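Local coordinates for protein transcriptional regulator, IclR family (PDB 3R4K) that probably binds DNA through an N-terminal winged helix-turn-helix domain as a dimer and regulates transcription, its C-terminal domain likely sensing a small effector, at the interface of chains A and B. Coordinates in Å, arbitrary orientation; residue numbers count along the deposited sequence, not the author numbering. Chains: chain A/B, Transcriptional regulator, IclR family.

Contact 1: the interface of chains A and B. Residues chain A 9, 12, 45, 48, 50; chain B 5, 9, 12, 45, 50.
A:Phe50 and B:Phe50 meet near the two-fold axis, their side chains sliding past each other in opposite directions until the rings touch at their rims, CE2 of A:Phe50 lying 3.6 Å from CE2 of B:Phe50. The B:Phe50 atom comes in at the edge of the A:Phe50 ring, in its plane, so the pair is joined rim to rim and not stacked. A face of each ring is then taken by a leucine of the other chain. B:Leu9 lays CD2 over the A:Phe50 ring, offset toward the rim, and reaches CZ at 3.7 Å; A:Leu9 does the same over B:Phe50, slightly farther off. The forked end of leucine suits this place, because its other branch is left for a second neighbour: B:Leu9 CD1 packs on the methyl CB of A:Ala48 and, at 4.1 Å, on CD2 of A:Leu45. In B:Leu9, CG is anti to the carbonyl carbon (chi1 -58°), which carries the fork from helix 4-11 across to chain A. A:Ala48, just after helix 35-47, is small enough for B:Leu9 to come close. A:Leu12 crosses B:Phe50 at about a right angle and sets CD1 3.8 Å from CZ, while B:Val5 adds one branch, CG1, against CD2 of A:Leu45. No polar atom of one chain comes within bonding reach of the other here, and the contact rests on shape and burial of apolar surface, 237 Å² in all. In this IclR-family regulator the patch joins the two helix-turn-helix domains, and it would probably fix their spacing for binding a two-fold symmetric operator.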
loop_
_atom_site.group_PDB
_atom_site.type_symbol
_atom_site.label_atom_id
_atom_site.label_comp_id
_atom_site.label_asym_id
_atom_site.label_seq_id
_atom_site.Cartn_x
_atom_site.Cartn_y
_atom_site.Cartn_z
ATOM N N LEU A 9 -20.433 3.257 4.022
ATOM C CA LEU A 9 -19.044 3.680 4.012
ATOM C C LEU A 9 -18.654 4.427 5.288
ATOM O O LEU A 9 -17.494 4.341 5.682
ATOM C CB LEU A 9 -18.721 4.493 2.749
ATOM C CG LEU A 9 -18.937 3.732 1.443
ATOM C CD1 LEU A 9 -18.879 4.659 0.256
ATOM C CD2 LEU A 9 -17.998 2.492 1.321
ATOM N N LEU A 12 -17.166 2.138 8.049
ATOM C CA LEU A 12 -15.755 1.809 7.865
ATOM C C LEU A 12 -14.827 2.812 8.552
ATOM O O LEU A 12 -13.702 2.437 8.909
ATOM C CB LEU A 12 -15.390 1.732 6.367
ATOM C CG LEU A 12 -16.071 0.680 5.533
ATOM C CD1 LEU A 12 -15.589 0.751 4.124
ATOM C CD2 LEU A 12 -15.832 -0.713 6.095
ATOM N N LEU A 45 -21.134 -5.222 2.781
ATOM C CA LEU A 45 -19.697 -4.920 2.730
ATOM C C LEU A 45 -18.892 -6.221 2.765
ATOM O O LEU A 45 -17.869 -6.327 2.096
ATOM C CB LEU A 45 -19.286 -3.986 3.865
ATOM C CG LEU A 45 -19.764 -2.536 3.726
ATOM C CD1 LEU A 45 -19.752 -1.830 5.063
ATOM C CD2 LEU A 45 -18.931 -1.749 2.685
ATOM N N ALA A 48 -18.812 -7.966 -0.649
ATOM C CA ALA A 48 -17.868 -7.239 -1.503
ATOM C C ALA A 48 -16.409 -7.441 -1.079
ATOM O O ALA A 48 -15.512 -7.018 -1.797
ATOM C CB ALA A 48 -18.199 -5.759 -1.509
ATOM N N PHE A 50 -15.021 -6.174 1.702
ATOM C CA PHE A 50 -14.549 -4.995 2.415
ATOM C C PHE A 50 -14.505 -5.242 3.902
ATOM O O PHE A 50 -13.680 -4.634 4.563
ATOM C CB PHE A 50 -15.427 -3.787 2.081
ATOM C CG PHE A 50 -14.974 -3.113 0.804
ATOM C CD1 PHE A 50 -15.073 -3.767 -0.427
ATOM C CD2 PHE A 50 -14.470 -1.816 0.822
ATOM C CE1 PHE A 50 -14.630 -3.155 -1.604
ATOM C CE2 PHE A 50 -14.081 -1.180 -0.367
ATOM C CZ PHE A 50 -14.134 -1.863 -1.565
ATOM N N VAL B 5 -25.089 -0.860 -2.305
ATOM C CA VAL B 5 -23.712 -0.885 -1.767
ATOM C C VAL B 5 -22.829 -1.761 -2.673
ATOM O O VAL B 5 -21.763 -1.305 -3.103
ATOM C CB VAL B 5 -23.644 -1.373 -0.288
ATOM C CG1 VAL B 5 -22.196 -1.430 0.217
ATOM C CG2 VAL B 5 -24.510 -0.515 0.631
ATOM N N LEU B 9 -19.612 -0.836 -5.273
ATOM C CA LEU B 9 -18.304 -1.467 -5.112
ATOM C C LEU B 9 -17.905 -2.289 -6.349
ATOM O O LEU B 9 -16.708 -2.420 -6.596
ATOM C CB LEU B 9 -18.243 -2.297 -3.816
ATOM C CG LEU B 9 -18.527 -1.483 -2.536
ATOM C CD1 LEU B 9 -18.750 -2.357 -1.341
ATOM C CD2 LEU B 9 -17.472 -0.450 -2.271
ATOM N N LEU B 12 -15.719 -0.274 -8.838
ATOM C CA LEU B 12 -14.297 -0.212 -8.474
ATOM C C LEU B 12 -13.491 -1.357 -9.093
ATOM O O LEU B 12 -12.291 -1.214 -9.278
ATOM C CB LEU B 12 -14.128 -0.233 -6.943
ATOM C CG LEU B 12 -14.727 0.931 -6.147
ATOM C CD1 LEU B 12 -14.418 0.792 -4.667
ATOM C CD2 LEU B 12 -14.223 2.252 -6.620
ATOM N N LEU B 45 -19.185 7.515 -3.758
ATOM C CA LEU B 45 -17.848 6.976 -3.501
ATOM C C LEU B 45 -16.830 8.109 -3.393
ATOM O O LEU B 45 -15.913 8.033 -2.582
ATOM C CB LEU B 45 -17.431 6.003 -4.606
ATOM C CG LEU B 45 -18.123 4.650 -4.627
ATOM C CD1 LEU B 45 -17.976 3.990 -5.993
ATOM C CD2 LEU B 45 -17.591 3.748 -3.544
ATOM N N PHE B 50 -13.251 7.290 -1.794
ATOM C CA PHE B 50 -12.930 6.010 -2.422
ATOM C C PHE B 50 -12.576 6.193 -3.881
ATOM O O PHE B 50 -11.814 5.393 -4.434
ATOM C CB PHE B 50 -14.063 5.017 -2.260
ATOM C CG PHE B 50 -14.015 4.314 -0.930
ATOM C CD1 PHE B 50 -14.347 4.986 0.242
ATOM C CD2 PHE B 50 -13.632 2.978 -0.845
ATOM C CE1 PHE B 50 -14.298 4.339 1.467
ATOM C CE2 PHE B 50 -13.554 2.344 0.389
ATOM C CZ PHE B 50 -13.899 3.029 1.534
#

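Contact 2: the interface of chains A and B. Residues chain A 17, 206-207, 247; chain B 67-68, 71, 75.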
loop_
_atom_site.group_PDB
_atom_site.type_symbol
_atom_site.label_atom_id
_atom_site.label_comp_id
_atom_site.label_asym_id
_atom_site.label_seq_id
_atom_site.Cartn_x
_atom_site.Cartn_y
_atom_site.Cartn_z
ATOM N N HIS A 17 -6.281 1.966 13.803
ATOM C CA HIS A 17 -5.241 1.090 14.350
ATOM C C HIS A 17 -5.470 0.749 15.832
ATOM O O HIS A 17 -4.950 -0.275 16.273
ATOM C CB HIS A 17 -3.837 1.684 14.142
ATOM C CG HIS A 17 -3.361 1.624 12.720
ATOM N ND1 HIS A 17 -2.740 0.498 12.217
ATOM C CD2 HIS A 17 -3.448 2.550 11.740
ATOM C CE1 HIS A 17 -2.448 0.776 10.958
ATOM N NE2 HIS A 17 -2.848 2.004 10.625
ATOM N N PRO A 206 0.208 5.076 5.919
ATOM C CA PRO A 206 -0.998 4.337 6.360
ATOM C C PRO A 206 -0.807 3.472 7.619
ATOM O O PRO A 206 -1.766 3.299 8.378
ATOM C CB PRO A 206 -1.345 3.471 5.147
ATOM C CG PRO A 206 -0.740 4.180 3.975
ATOM C CD PRO A 206 0.546 4.743 4.523
ATOM N N ASP A 207 0.421 2.984 7.871
ATOM C CA ASP A 207 0.770 2.159 9.029
ATOM C C ASP A 207 1.085 2.992 10.308
ATOM O O ASP A 207 1.472 2.409 11.332
ATOM C CB ASP A 207 1.979 1.265 8.681
ATOM C CG ASP A 207 3.259 1.982 8.288
ATOM O OD1 ASP A 207 3.203 3.198 8.015
ATOM O OD2 ASP A 207 4.303 1.317 8.195
ATOM N N GLY A 247 -3.388 8.310 2.351
ATOM C CA GLY A 247 -4.112 7.449 3.282
ATOM C C GLY A 247 -3.404 7.198 4.599
ATOM O O GLY A 247 -3.585 6.139 5.219
ATOM N N LEU B 67 -6.241 3.009 0.772
ATOM C CA LEU B 67 -4.903 2.905 1.387
ATOM C C LEU B 67 -5.008 2.790 2.909
ATOM O O LEU B 67 -4.289 1.978 3.499
ATOM C CB LEU B 67 -3.981 4.089 1.017
ATOM C CG LEU B 67 -3.769 4.344 -0.481
ATOM C CD1 LEU B 67 -3.134 5.696 -0.756
ATOM C CD2 LEU B 67 -2.989 3.236 -1.117
ATOM N N ARG B 68 -5.906 3.593 3.539
ATOM C CA ARG B 68 -6.154 3.595 4.976
ATOM C C ARG B 68 -6.720 2.232 5.414
ATOM O O ARG B 68 -6.259 1.666 6.399
ATOM C CB ARG B 68 -7.109 4.743 5.333
ATOM C CG ARG B 68 -7.122 5.110 6.805
ATOM C CD ARG B 68 -8.375 5.870 7.209
ATOM N NE ARG B 68 -9.108 5.188 8.282
ATOM C CZ ARG B 68 -10.315 4.655 8.132
ATOM N NH1 ARG B 68 -10.943 4.733 6.970
ATOM N NH2 ARG B 68 -10.908 4.050 9.147
ATOM N N ALA B 71 -4.175 -0.713 5.200
ATOM C CA ALA B 71 -3.254 -0.652 6.338
ATOM C C ALA B 71 -3.867 -1.281 7.566
ATOM O O ALA B 71 -3.155 -1.943 8.311
ATOM C CB ALA B 71 -2.873 0.775 6.631
ATOM N N ALA B 75 -2.774 -4.652 9.478
ATOM C CA ALA B 75 -2.541 -4.690 10.916
ATOM C C ALA B 75 -3.264 -5.913 11.496
ATOM O O ALA B 75 -2.718 -6.564 12.382
ATOM C CB ALA B 75 -3.025 -3.416 11.564
HETATM O O HOH W 1 -4.596 3.516 8.109
#
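The carbonyl oxygen of A:Pro206 is gripped by the imidazole NE2 of A:His17, at 2.8 Å, and by water 1, at 2.9 Å. In this IclR-family regulator A:His17 belongs to the N-terminal helix-turn-helix domain and A:Pro206 to the C-terminal regulatory domain, so the bond ties the two domains of one chain beside helix 65-76 of the other. The N-H approaches in the plane of the carbonyl, with 155° at the hydrogen, although the oxygen is tilted 16° from the ring plane. A:His17 has CG anti to the carbonyl carbon and beside its own backbone N (chi1 -73°), which turns the ring toward A:Pro206. Histidine suits the place because one flat ring offers a donor to the proline carbonyl while ND1 rests 4.0 Å from the methyl CB of B:Ala75. Water 1 carries the grip across the interface, lying 3.0 Å from the backbone O of B:Arg68. A phenylalanine in place of A:His17 would probably leave the A:Pro206 carbonyl without its ring donor and weaken the tie between the domains. Beneath the carbonyl, CB of B:Ala71 touches both the A:Pro206 O and, at 3.4 Å, the CB of its pyrrolidine ring; the single methyl of alanine lets the rigid proline settle on the helix. One turn back, B:Leu67 sets its CB 4.1 Å from CA of A:Gly247, where the lack of a side chain permits close approach. A:Gly247 also turns its O toward CA of B:Arg68, 3.6 Å away, so the start of the arginine chain packs against the glycine backbone.

The C-alpha centres of contact 1 and contact 2 lie about 16 Å apart, and they share no residue. Both join chain A to chain B, but different parts of the protein take part. Contact 1 pairs like with like, helix-turn-helix domain against helix-turn-helix domain across the two-fold axis. Contact 2 sets helix 65-76 of chain B against residues from both domains of chain A, and it has a twin with the chains exchanged. Together they could couple the regulatory domains to the DNA-binding pair: a shift of the C-terminal domain at contact 2 might be passed through helix 65-76 toward contact 1.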